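Long-range contacts in DNA polymerase (Pyrobaculum calidifontis, PDB 5MDN), which probably catalyses DNA-directed DNA synthesis, adding nucleotides from deoxyribonucleoside 5'-triphosphates to a growing strand with release of diphosphate: residues M188-T193 against D335-T340; D225-Y230 against V271-V276; G229-G234 against D277-V282; S358-D363 against G371-W376. All blocks are in the same frame, centred on the assembly; numbering follows the deposited sequence.

Interaction 1. Residues M188-T193 against D335-T340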
loop_
_atom_site.group_PDB
_atom_site.type_symbol
_atom_site.label_atom_id
_atom_site.label_comp_id
_atom_site.label_asym_id
_atom_site.label_seq_id
_atom_site.Cartn_x
_atom_site.Cartn_y
_atom_site.Cartn_z
ATOM N N MET A 188 -14.525 13.525 -19.249
ATOM C CA MET A 188 -14.886 12.166 -19.625
ATOM C C MET A 188 -14.835 11.267 -18.399
ATOM O O MET A 188 -14.052 11.494 -17.473
ATOM C CB MET A 188 -13.954 11.609 -20.712
ATOM C CG MET A 188 -14.357 11.949 -22.138
ATOM S SD MET A 188 -13.229 11.211 -23.338
ATOM C CE MET A 188 -14.145 11.442 -24.859
ATOM N N LEU A 189 -15.684 10.243 -18.404
ATOM C CA LEU A 189 -15.696 9.248 -17.335
ATOM C C LEU A 189 -16.103 7.916 -17.949
ATOM O O LEU A 189 -17.248 7.760 -18.383
ATOM C CB LEU A 189 -16.651 9.654 -16.213
ATOM C CG LEU A 189 -16.611 8.885 -14.888
ATOM C CD1 LEU A 189 -17.097 9.774 -13.753
ATOM C CD2 LEU A 189 -17.441 7.613 -14.949
ATOM N N ALA A 190 -15.177 6.963 -17.981
ATOM C CA ALA A 190 -15.462 5.627 -18.476
ATOM C C ALA A 190 -15.698 4.664 -17.321
ATOM O O ALA A 190 -15.173 4.842 -16.219
ATOM C CB ALA A 190 -14.323 5.103 -19.349
ATOM N N VAL A 191 -16.499 3.636 -17.589
ATOM C CA VAL A 191 -16.738 2.551 -16.649
ATOM C C VAL A 191 -16.608 1.231 -17.396
ATOM O O VAL A 191 -16.973 1.132 -18.573
ATOM C CB VAL A 191 -18.122 2.661 -15.969
ATOM C CG1 VAL A 191 -18.225 3.947 -15.162
ATOM C CG2 VAL A 191 -19.241 2.594 -17.003
ATOM N N LYS A 192 -16.063 0.223 -16.717
ATOM C CA LYS A 192 -15.983 -1.128 -17.250
ATOM C C LYS A 192 -16.335 -2.099 -16.134
ATOM O O LYS A 192 -16.024 -1.857 -14.965
ATOM C CB LYS A 192 -14.592 -1.432 -17.825
ATOM C CG LYS A 192 -14.518 -2.727 -18.622
ATOM C CD LYS A 192 -13.166 -2.898 -19.298
ATOM C CE LYS A 192 -13.006 -4.301 -19.866
ATOM N NZ LYS A 192 -13.876 -4.532 -21.051
ATOM N N THR A 193 -16.981 -3.201 -16.504
ATOM C CA THR A 193 -17.649 -4.065 -15.544
ATOM C C THR A 193 -17.216 -5.509 -15.752
ATOM O O THR A 193 -16.760 -5.898 -16.829
ATOM C CB THR A 193 -19.181 -3.980 -15.660
ATOM O OG1 THR A 193 -19.619 -4.719 -16.807
ATOM C CG2 THR A 193 -19.637 -2.537 -15.796
ATOM N N ASP A 335 -8.397 2.793 -22.732
ATOM C CA ASP A 335 -7.217 2.013 -22.380
ATOM C C ASP A 335 -6.883 2.139 -20.899
ATOM O O ASP A 335 -6.318 1.211 -20.310
ATOM C CB ASP A 335 -6.028 2.438 -23.242
ATOM C CG ASP A 335 -6.146 1.954 -24.674
ATOM O OD1 ASP A 335 -6.869 0.961 -24.908
ATOM O OD2 ASP A 335 -5.518 2.561 -25.568
ATOM N N ASP A 336 -7.213 3.277 -20.285
ATOM C CA ASP A 336 -7.059 3.413 -18.839
ATOM C C ASP A 336 -7.969 2.440 -18.095
ATOM O O ASP A 336 -7.507 1.642 -17.272
ATOM C CB ASP A 336 -7.348 4.853 -18.413
ATOM C CG ASP A 336 -6.167 5.779 -18.633
ATOM O OD1 ASP A 336 -5.026 5.281 -18.710
ATOM O OD2 ASP A 336 -6.378 7.006 -18.719
ATOM N N VAL A 337 -9.275 2.499 -18.372
ATOM C CA VAL A 337 -10.230 1.686 -17.622
ATOM C C VAL A 337 -10.072 0.204 -17.950
ATOM O O VAL A 337 -10.296 -0.654 -17.087
ATOM C CB VAL A 337 -11.669 2.182 -17.870
ATOM C CG1 VAL A 337 -12.129 1.867 -19.290
ATOM C CG2 VAL A 337 -12.624 1.586 -16.845
ATOM N N ARG A 338 -9.682 -0.129 -19.184
ATOM C CA ARG A 338 -9.421 -1.527 -19.513
ATOM C C ARG A 338 -8.199 -2.047 -18.767
ATOM O O ARG A 338 -8.178 -3.203 -18.327
ATOM C CB ARG A 338 -9.253 -1.700 -21.022
ATOM C CG ARG A 338 -10.573 -1.809 -21.772
ATOM C CD ARG A 338 -10.482 -1.243 -23.181
ATOM N NE ARG A 338 -11.406 -1.912 -24.095
ATOM C CZ ARG A 338 -11.778 -1.422 -25.272
ATOM N NH1 ARG A 338 -11.311 -0.251 -25.684
ATOM N NH2 ARG A 338 -12.622 -2.101 -26.038
ATOM N N SER A 339 -7.166 -1.212 -18.623
ATOM C CA SER A 339 -6.020 -1.592 -17.804
ATOM C C SER A 339 -6.403 -1.694 -16.331
ATOM O O SER A 339 -5.930 -2.591 -15.622
ATOM C CB SER A 339 -4.884 -0.589 -17.997
ATOM O OG SER A 339 -4.392 -0.626 -19.324
ATOM N N THR A 340 -7.247 -0.775 -15.853
ATOM C CA THR A 340 -7.645 -0.783 -14.448
ATOM C C THR A 340 -8.366 -2.077 -14.088
ATOM O O THR A 340 -8.052 -2.717 -13.078
ATOM C CB THR A 340 -8.527 0.428 -14.145
ATOM O OG1 THR A 340 -7.789 1.633 -14.385
ATOM C CG2 THR A 340 -8.987 0.404 -12.694
#
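V337 holds CG1 between its backbone N and carbonyl carbon (chi1 70°) and CG2 anti to the N, so one methyl faces A190 and the other K192. The contact lays helix 326-356 on the mixed five-stranded sheet of the RNase H-like exonuclease domain, with segment axes 8.0 Å apart at closest approach and crossing at -33°. V337 CG1 lies 3.9 Å from A190 CB. V337 CG2 lies 3.7 Å from CB of K192, the next residue on that face. V191, between them, turns its isopropyl group to the other face, where F218 of helix 209-222 touches it; helices therefore pack on both faces of this strand. The V337 side chain is also about 4 Å from that of D169, a residue of the second magnesium site, whose ion is not bound to this chain in the model. K192 starts with CG anti to the backbone N (chi1 -169°) and bends at its last torsion. Its ammonium forms a salt bridge with E198, to which R338 makes a long, weak ion pair. That shared carboxylate probably eases the proximity of K192 NZ and R338 NE, 4.7 Å apart. The aliphatic parts cross at about a right angle, K192 CD lying 3.7 Å from R338 CG.

Interaction 2. Residues D225-Y230 against V271-V276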
loop_
_atom_site.group_PDB
_atom_site.type_symbol
_atom_site.label_atom_id
_atom_site.label_comp_id
_atom_site.label_asym_id
_atom_site.label_seq_id
_atom_site.Cartn_x
_atom_site.Cartn_y
_atom_site.Cartn_z
ATOM N N ASP A 225 -20.325 -4.667 -6.229
ATOM C CA ASP A 225 -19.849 -4.994 -4.892
ATOM C C ASP A 225 -18.482 -4.383 -4.613
ATOM O O ASP A 225 -18.200 -3.982 -3.479
ATOM C CB ASP A 225 -19.789 -6.513 -4.710
ATOM C CG ASP A 225 -21.124 -7.183 -4.974
ATOM O OD1 ASP A 225 -22.105 -6.856 -4.272
ATOM O OD2 ASP A 225 -21.192 -8.042 -5.880
ATOM N N VAL A 226 -17.625 -4.318 -5.630
ATOM C CA VAL A 226 -16.316 -3.685 -5.537
ATOM C C VAL A 226 -16.229 -2.594 -6.596
ATOM O O VAL A 226 -16.634 -2.796 -7.747
ATOM C CB VAL A 226 -15.174 -4.709 -5.715
ATOM C CG1 VAL A 226 -13.839 -4.085 -5.340
ATOM C CG2 VAL A 226 -15.441 -5.954 -4.880
ATOM N N ILE A 227 -15.703 -1.436 -6.204
ATOM C CA ILE A 227 -15.396 -0.351 -7.128
ATOM C C ILE A 227 -13.886 -0.163 -7.133
ATOM O O ILE A 227 -13.292 0.170 -6.099
ATOM C CB ILE A 227 -16.117 0.949 -6.745
ATOM C CG1 ILE A 227 -17.622 0.813 -6.981
ATOM C CG2 ILE A 227 -15.557 2.124 -7.533
ATOM C CD1 ILE A 227 -18.427 2.011 -6.514
ATOM N N VAL A 228 -13.263 -0.373 -8.289
ATOM C CA VAL A 228 -11.815 -0.289 -8.432
ATOM C C VAL A 228 -11.463 0.919 -9.285
ATOM O O VAL A 228 -12.148 1.224 -10.268
ATOM C CB VAL A 228 -11.224 -1.575 -9.044
ATOM C CG1 VAL A 228 -10.783 -2.531 -7.946
ATOM C CG2 VAL A 228 -12.240 -2.239 -9.959
ATOM N N GLY A 229 -10.394 1.610 -8.896
ATOM C CA GLY A 229 -9.837 2.692 -9.680
ATOM C C GLY A 229 -8.344 2.747 -9.450
ATOM O O GLY A 229 -7.796 2.030 -8.609
ATOM N N TYR A 230 -7.683 3.611 -10.212
ATOM C CA TYR A 230 -6.255 3.854 -10.050
ATOM C C TYR A 230 -6.069 5.271 -9.528
ATOM O O TYR A 230 -6.414 6.240 -10.214
ATOM C CB TYR A 230 -5.500 3.645 -11.362
ATOM C CG TYR A 230 -4.022 3.405 -11.154
ATOM C CD1 TYR A 230 -3.128 4.464 -11.076
ATOM C CD2 TYR A 230 -3.525 2.116 -11.019
ATOM C CE1 TYR A 230 -1.777 4.244 -10.876
ATOM C CE2 TYR A 230 -2.177 1.886 -10.821
ATOM C CZ TYR A 230 -1.307 2.954 -10.751
ATOM O OH TYR A 230 0.036 2.733 -10.553
ATOM N N VAL A 271 -20.529 3.144 1.366
ATOM C CA VAL A 271 -21.194 2.227 2.287
ATOM C C VAL A 271 -21.836 1.076 1.525
ATOM O O VAL A 271 -22.505 1.275 0.503
ATOM C CB VAL A 271 -22.225 2.989 3.134
ATOM C CG1 VAL A 271 -23.108 2.020 3.907
ATOM C CG2 VAL A 271 -21.524 3.949 4.083
ATOM N N GLY A 272 -21.636 -0.139 2.029
ATOM C CA GLY A 272 -22.204 -1.330 1.431
ATOM C C GLY A 272 -21.450 -1.879 0.243
ATOM O O GLY A 272 -21.987 -2.739 -0.464
ATOM N N ARG A 273 -20.222 -1.423 0.007
ATOM C CA ARG A 273 -19.400 -1.954 -1.070
ATOM C C ARG A 273 -17.946 -1.597 -0.797
ATOM O O ARG A 273 -17.643 -0.726 0.024
ATOM C CB ARG A 273 -19.851 -1.432 -2.442
ATOM C CG ARG A 273 -20.418 -0.022 -2.438
ATOM C CD ARG A 273 -20.826 0.404 -3.841
ATOM N NE ARG A 273 -21.845 -0.476 -4.408
ATOM C CZ ARG A 273 -23.062 -0.078 -4.767
ATOM N NH1 ARG A 273 -23.417 1.190 -4.623
ATOM N NH2 ARG A 273 -23.923 -0.951 -5.275
ATOM N N ALA A 274 -17.047 -2.289 -1.494
ATOM C CA ALA A 274 -15.608 -2.155 -1.288
ATOM C C ALA A 274 -15.032 -1.208 -2.338
ATOM O O ALA A 274 -14.964 -1.551 -3.523
ATOM C CB ALA A 274 -14.928 -3.521 -1.347
ATOM N N ASN A 275 -14.621 -0.019 -1.903
ATOM C CA ASN A 275 -13.892 0.912 -2.757
ATOM C C ASN A 275 -12.402 0.605 -2.639
ATOM O O ASN A 275 -11.779 0.900 -1.613
ATOM C CB ASN A 275 -14.191 2.356 -2.368
ATOM C CG ASN A 275 -13.396 3.354 -3.183
ATOM O OD1 ASN A 275 -13.291 3.232 -4.404
ATOM N ND2 ASN A 275 -12.834 4.352 -2.513
ATOM N N VAL A 276 -11.832 0.015 -3.689
ATOM C CA VAL A 276 -10.423 -0.359 -3.720
ATOM C C VAL A 276 -9.688 0.587 -4.659
ATOM O O VAL A 276 -10.129 0.821 -5.791
ATOM C CB VAL A 276 -10.239 -1.823 -4.155
ATOM C CG1 VAL A 276 -8.769 -2.207 -4.109
ATOM C CG2 VAL A 276 -11.060 -2.745 -3.268
#
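Four backbone hydrogen bonds join strands 226-229 and 274-277 in parallel register, V226 beside A274, I227 beside N275 and V228 beside V276. A274 N donates to D225 O over 2.9 Å in a nearly straight bond (172°), while A274 O accepts from I227 N at 2.8 Å. The pattern repeats one step on, where V276 N donates to I227 O at 2.8 Å and V276 O accepts from G229 N, the longest of the four at 3.2 Å.

R273, just before the strand, directs its CB at the neighbouring segment. R273 CB lies 3.2 Å from D225 O, next to the first backbone bond. CG occupies the position between backbone N and carbonyl carbon, and R273 CD then passes obliquely over the tip of I227, 3.9 Å from I227 CD1. A bend at chi3 (60°) turns the guanidinium toward the chain just ahead of strand 226-229, where NE donates to P224 O and NH2 forms a salt bridge with D223. On the face carrying V226, A274, V228 and V276, V226 CG1 packs 3.7 Å from V276 CG2, and V228 lies alongside V276, pointing the same way.

The two strands are joined by a beta-alpha-beta crossover through helix 232-247, whose W237 donates from NE1 to N275 OD1 on the I227 face; N275 ND2 donates to W268 O. L362 of the short helix 362-365 touches A274 and V276 on the opposite face. Strand 165-172 flanks 226-229 on its other side, leaving 274-277 as the outermost strand of the sheet.

Interaction 3. Residues G229-G234 against D277-V282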
loop_
_atom_site.group_PDB
_atom_site.type_symbol
_atom_site.label_atom_id
_atom_site.label_comp_id
_atom_site.label_asym_id
_atom_site.label_seq_id
_atom_site.Cartn_x
_atom_site.Cartn_y
_atom_site.Cartn_z
ATOM N N GLY A 229 -10.394 1.610 -8.896
ATOM C CA GLY A 229 -9.837 2.692 -9.680
ATOM C C GLY A 229 -8.344 2.747 -9.450
ATOM O O GLY A 229 -7.796 2.030 -8.609
ATOM N N TYR A 230 -7.683 3.611 -10.212
ATOM C CA TYR A 230 -6.255 3.854 -10.050
ATOM C C TYR A 230 -6.069 5.271 -9.528
ATOM O O TYR A 230 -6.414 6.240 -10.214
ATOM C CB TYR A 230 -5.500 3.645 -11.362
ATOM C CG TYR A 230 -4.022 3.405 -11.154
ATOM C CD1 TYR A 230 -3.128 4.464 -11.076
ATOM C CD2 TYR A 230 -3.525 2.116 -11.019
ATOM C CE1 TYR A 230 -1.777 4.244 -10.876
ATOM C CE2 TYR A 230 -2.177 1.886 -10.821
ATOM C CZ TYR A 230 -1.307 2.954 -10.751
ATOM O OH TYR A 230 0.036 2.733 -10.553
ATOM N N ASN A 231 -5.539 5.386 -8.309
ATOM C CA ASN A 231 -5.465 6.653 -7.581
ATOM C C ASN A 231 -6.853 7.261 -7.386
ATOM O O ASN A 231 -7.017 8.484 -7.393
ATOM C CB ASN A 231 -4.527 7.646 -8.275
ATOM C CG ASN A 231 -3.985 8.698 -7.324
ATOM O OD1 ASN A 231 -3.679 8.406 -6.166
ATOM N ND2 ASN A 231 -3.863 9.927 -7.809
ATOM N N SER A 232 -7.862 6.403 -7.215
ATOM C CA SER A 232 -9.224 6.886 -7.011
ATOM C C SER A 232 -9.365 7.602 -5.674
ATOM O O SER A 232 -10.090 8.599 -5.573
ATOM C CB SER A 232 -10.212 5.724 -7.106
ATOM O OG SER A 232 -9.920 4.719 -6.151
ATOM N N ASN A 233 -8.687 7.109 -4.636
ATOM C CA ASN A 233 -8.700 7.805 -3.354
ATOM C C ASN A 233 -7.902 9.101 -3.414
ATOM O O ASN A 233 -8.235 10.066 -2.717
ATOM C CB ASN A 233 -8.154 6.897 -2.251
ATOM C CG ASN A 233 -9.096 5.756 -1.907
ATOM O OD1 ASN A 233 -10.303 5.837 -2.139
ATOM N ND2 ASN A 233 -8.545 4.686 -1.345
ATOM N N GLY A 234 -6.853 9.145 -4.230
ATOM C CA GLY A 234 -5.997 10.314 -4.289
ATOM C C GLY A 234 -6.609 11.486 -5.034
ATOM O O GLY A 234 -6.539 12.627 -4.567
ATOM N N ASP A 277 -8.568 1.126 -4.188
ATOM C CA ASP A 277 -7.678 1.955 -4.994
ATOM C C ASP A 277 -6.409 1.151 -5.247
ATOM O O ASP A 277 -5.638 0.889 -4.318
ATOM C CB ASP A 277 -7.375 3.277 -4.291
ATOM C CG ASP A 277 -6.505 4.204 -5.127
ATOM O OD1 ASP A 277 -6.167 3.846 -6.276
ATOM O OD2 ASP A 277 -6.163 5.301 -4.634
ATOM N N LEU A 278 -6.198 0.760 -6.506
ATOM C CA LEU A 278 -5.065 -0.098 -6.839
ATOM C C LEU A 278 -3.731 0.606 -6.643
ATOM O O LEU A 278 -2.714 -0.067 -6.452
ATOM C CB LEU A 278 -5.188 -0.605 -8.276
ATOM C CG LEU A 278 -6.451 -1.412 -8.578
ATOM C CD1 LEU A 278 -6.458 -1.877 -10.025
ATOM C CD2 LEU A 278 -6.571 -2.593 -7.627
ATOM N N TYR A 279 -3.701 1.938 -6.690
ATOM C CA TYR A 279 -2.455 2.645 -6.421
ATOM C C TYR A 279 -2.002 2.474 -4.975
ATOM O O TYR A 279 -0.810 2.629 -4.690
ATOM C CB TYR A 279 -2.603 4.129 -6.757
ATOM C CG TYR A 279 -1.313 4.916 -6.645
ATOM C CD1 TYR A 279 -0.143 4.456 -7.235
ATOM C CD2 TYR A 279 -1.268 6.121 -5.956
ATOM C CE1 TYR A 279 1.037 5.170 -7.136
ATOM C CE2 TYR A 279 -0.093 6.843 -5.852
ATOM C CZ TYR A 279 1.056 6.363 -6.444
ATOM O OH TYR A 279 2.224 7.084 -6.342
ATOM N N ASN A 280 -2.925 2.165 -4.061
ATOM C CA ASN A 280 -2.539 1.878 -2.684
ATOM C C ASN A 280 -1.616 0.667 -2.601
ATOM O O ASN A 280 -0.631 0.679 -1.854
ATOM C CB ASN A 280 -3.787 1.654 -1.831
ATOM C CG ASN A 280 -4.590 2.920 -1.621
ATOM O OD1 ASN A 280 -5.808 2.877 -1.450
ATOM N ND2 ASN A 280 -3.909 4.060 -1.628
ATOM N N ILE A 281 -1.916 -0.390 -3.353
ATOM C CA ILE A 281 -1.132 -1.616 -3.244
ATOM C C ILE A 281 0.120 -1.591 -4.123
ATOM O O ILE A 281 1.154 -2.147 -3.735
ATOM C CB ILE A 281 -2.006 -2.844 -3.555
ATOM C CG1 ILE A 281 -1.238 -4.136 -3.269
ATOM C CG2 ILE A 281 -2.500 -2.827 -4.989
ATOM C CD1 ILE A 281 -0.934 -4.352 -1.798
ATOM N N VAL A 282 0.067 -0.954 -5.297
ATOM C CA VAL A 282 1.227 -0.939 -6.180
ATOM C C VAL A 282 2.334 -0.044 -5.638
ATOM O O VAL A 282 3.499 -0.203 -6.023
ATOM C CB VAL A 282 0.841 -0.509 -7.610
ATOM C CG1 VAL A 282 -0.294 -1.371 -8.146
ATOM C CG2 VAL A 282 0.475 0.965 -7.658
#
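Hydrogen bonds at the C-terminal ends of two parallel strands, where the chain turns into helices 232-247 and 278-282 of the RNase H-like exonuclease domain, make up the polar part of this contact. The last sheet bond runs from L278 N to G229 O, 2.9 Å long and nearly along the C=O axis. D277 is the N-cap of helix 278-282, and its CG, anti to the backbone N, carries the carboxylate between the two helix starts. D277 OD1 accepts the capping bond from Y279 N at 3.1 Å, met from above the carboxylate plane, and a weak, bent bond from N231 N (angle 117°). D277 OD2 accepts from N233 N, also 3.1 Å away and above the plane. One carboxylate thus serves the amino ends of both helices, whose dipoles would probably favour its ionised form. An alanine here would remove both acceptor oxygens and would probably leave helix 278-282 without its cap and loosen the start of helix 232-247, which carries D236, a residue of the second magnesium site. Farther along, N233 ND2 gives a weak bond to N280 OD1 at 3.3 Å.

Apolar and aromatic contacts lie beside this polar cluster. Y279 CB sits over one face of the Y230 ring in a CH-pi contact, 4.3 Å from its centroid, while the two rings meet obliquely with planes 39° apart. Y230 OH hydrogen-bonds K291 O and packs 3.4 Å from V282 CG2. The amide of N231 runs alongside Y279, its plane 86° from that of the ring, with N231 OD1 3.3 Å from Y279 CD2.

Interaction 4. Residues S358-D363 against G371-W376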
loop_
_atom_site.group_PDB
_atom_site.type_symbol
_atom_site.label_atom_id
_atom_site.label_comp_id
_atom_site.label_asym_id
_atom_site.label_seq_id
_atom_site.Cartn_x
_atom_site.Cartn_y
_atom_site.Cartn_z
ATOM N N SER A 358 -5.251 -10.970 8.472
ATOM C CA SER A 358 -5.074 -9.636 9.047
ATOM C C SER A 358 -6.391 -9.071 9.575
ATOM O O SER A 358 -6.446 -8.573 10.704
ATOM C CB SER A 358 -4.444 -8.683 8.024
ATOM O OG SER A 358 -5.437 -8.061 7.229
ATOM N N GLY A 359 -7.452 -9.137 8.775
ATOM C CA GLY A 359 -8.792 -8.847 9.236
ATOM C C GLY A 359 -9.340 -7.475 8.915
ATOM O O GLY A 359 -10.406 -7.122 9.433
ATOM N N LEU A 360 -8.660 -6.692 8.075
ATOM C CA LEU A 360 -9.213 -5.406 7.678
ATOM C C LEU A 360 -10.190 -5.569 6.513
ATOM O O LEU A 360 -10.044 -6.479 5.691
ATOM C CB LEU A 360 -8.098 -4.441 7.283
ATOM C CG LEU A 360 -7.224 -3.888 8.411
ATOM C CD1 LEU A 360 -6.045 -3.112 7.838
ATOM C CD2 LEU A 360 -8.041 -3.010 9.345
ATOM N N PRO A 361 -11.201 -4.704 6.425
ATOM C CA PRO A 361 -12.124 -4.765 5.286
ATOM C C PRO A 361 -11.419 -4.456 3.972
ATOM O O PRO A 361 -10.315 -3.904 3.935
ATOM C CB PRO A 361 -13.181 -3.702 5.619
ATOM C CG PRO A 361 -13.042 -3.462 7.090
ATOM C CD PRO A 361 -11.602 -3.688 7.411
ATOM N N LEU A 362 -12.079 -4.841 2.876
ATOM C CA LEU A 362 -11.447 -4.787 1.562
ATOM C C LEU A 362 -11.091 -3.361 1.159
ATOM O O LEU A 362 -10.091 -3.146 0.464
ATOM C CB LEU A 362 -12.369 -5.429 0.522
ATOM C CG LEU A 362 -11.789 -5.814 -0.838
ATOM C CD1 LEU A 362 -10.423 -6.459 -0.675
ATOM C CD2 LEU A 362 -12.740 -6.764 -1.553
ATOM N N ASP A 363 -11.898 -2.380 1.571
ATOM C CA ASP A 363 -11.624 -0.989 1.239
ATOM C C ASP A 363 -10.480 -0.387 2.050
ATOM O O ASP A 363 -10.045 0.727 1.735
ATOM C CB ASP A 363 -12.895 -0.148 1.418
ATOM C CG ASP A 363 -13.537 -0.326 2.783
ATOM O OD1 ASP A 363 -12.839 -0.195 3.807
ATOM O OD2 ASP A 363 -14.754 -0.607 2.830
ATOM N N GLY A 371 2.781 -2.180 8.387
ATOM C CA GLY A 371 2.761 -2.284 9.836
ATOM C C GLY A 371 1.380 -2.053 10.410
ATOM O O GLY A 371 0.975 -2.718 11.366
ATOM N N ASN A 372 0.645 -1.100 9.846
ATOM C CA ASN A 372 -0.731 -0.911 10.279
ATOM C C ASN A 372 -1.566 -2.166 10.015
ATOM O O ASN A 372 -2.393 -2.551 10.847
ATOM C CB ASN A 372 -1.320 0.345 9.620
ATOM C CG ASN A 372 -2.682 0.721 10.180
ATOM O OD1 ASN A 372 -2.832 1.633 10.996
ATOM N ND2 ASN A 372 -3.691 0.019 9.715
ATOM N N ARG A 373 -1.342 -2.836 8.879
ATOM C CA ARG A 373 -2.073 -4.068 8.579
ATOM C C ARG A 373 -1.730 -5.175 9.576
ATOM O O ARG A 373 -2.615 -5.908 10.034
ATOM C CB ARG A 373 -1.768 -4.512 7.145
ATOM C CG ARG A 373 -2.775 -5.471 6.534
ATOM C CD ARG A 373 -2.360 -5.863 5.122
ATOM N NE ARG A 373 -2.266 -4.709 4.227
ATOM C CZ ARG A 373 -1.166 -4.369 3.563
ATOM N NH1 ARG A 373 -0.066 -5.099 3.688
ATOM N NH2 ARG A 373 -1.163 -3.307 2.765
ATOM N N VAL A 374 -0.444 -5.316 9.915
ATOM C CA VAL A 374 -0.016 -6.366 10.839
ATOM C C VAL A 374 -0.552 -6.101 12.241
ATOM O O VAL A 374 -0.936 -7.030 12.961
ATOM C CB VAL A 374 1.522 -6.462 10.834
ATOM C CG1 VAL A 374 2.030 -7.314 11.992
ATOM C CG2 VAL A 374 2.019 -7.004 9.507
ATOM N N GLU A 375 -0.608 -4.829 12.643
ATOM C CA GLU A 375 -1.058 -4.502 13.991
ATOM C C GLU A 375 -2.539 -4.807 14.188
ATOM O O GLU A 375 -2.947 -5.192 15.289
ATOM C CB GLU A 375 -0.758 -3.037 14.291
ATOM C CG GLU A 375 -0.727 -2.708 15.762
ATOM C CD GLU A 375 0.040 -1.434 16.042
ATOM O OE1 GLU A 375 -0.462 -0.345 15.690
ATOM O OE2 GLU A 375 1.149 -1.521 16.608
ATOM N N TRP A 376 -3.355 -4.649 13.145
ATOM C CA TRP A 376 -4.755 -5.045 13.235
ATOM C C TRP A 376 -4.926 -6.557 13.284
ATOM O O TRP A 376 -5.942 -7.037 13.800
ATOM C CB TRP A 376 -5.550 -4.465 12.065
ATOM C CG TRP A 376 -5.969 -3.047 12.291
ATOM C CD1 TRP A 376 -5.546 -1.943 11.606
ATOM C CD2 TRP A 376 -6.888 -2.576 13.283
ATOM N NE1 TRP A 376 -6.151 -0.815 12.109
ATOM C CE2 TRP A 376 -6.980 -1.177 13.139
ATOM C CE3 TRP A 376 -7.646 -3.202 14.277
ATOM C CZ2 TRP A 376 -7.798 -0.396 13.951
ATOM C CZ3 TRP A 376 -8.456 -2.425 15.082
ATOM C CH2 TRP A 376 -8.525 -1.038 14.917
#
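Positive phi at S358 (68°) and again at G359 (100°), where a beta carbon would jam against the preceding carbonyl and glycine is called for, turns the chain just after helix 326-356 and brings S358 CA to 6.2 Å from W376 CA on helix 370-384. L360 then directs its CB toward the helix, and its side chain crosses W376 at about a right angle. L360 CD2 makes a CH-pi contact over one indole face, 3.8 Å from the centroid of the five-membered ring and 23° off the normal, with L360 CD2 to W376 CD1 at 3.5 Å. L360 CD1 lies 4.0 Å from W376 CD1 and also reaches R373 CA. An alanine in place of L360 would lose CG and both methyls and would probably leave the indole less firmly held, although M117 of helix 115-123 also touches W376. This is a helix-to-helix connection: beyond L360 the chain enters the short helix 362-365, whose D363 binds magnesium together with D7, and then folds back into helix 370-384. S358 packs its OG 3.8 Å from R373 CG, while that hydroxyl hydrogen-bonds L354 O. The R373 chain bends at chi3, so that NE hydrogen-bonds V365 O and NH2 forms a salt bridge with E284.

In the fold
Interactions 1, 2 and 3 belong to the exonuclease domain. Interactions 1 and 2 reach the same five-stranded sheet, with centres 14 Å apart, and T340 CG2 on helix 326-356 packs 3.9 Å from G229 CA. Interaction 3 continues interaction 2 where both strands run into helices; they share G229 and Y230, and their centres are 11 Å apart. Along the chain both are nested inside the loop closed by interaction 1. Interaction 4 comes later in the chain, its centre about 17 Å from those of interactions 2 and 3. It touches interaction 2 through L362 and D363, so the sheet edge abuts the D7-D363 magnesium site, while helix 326-356 leads from interaction 1 toward interaction 4.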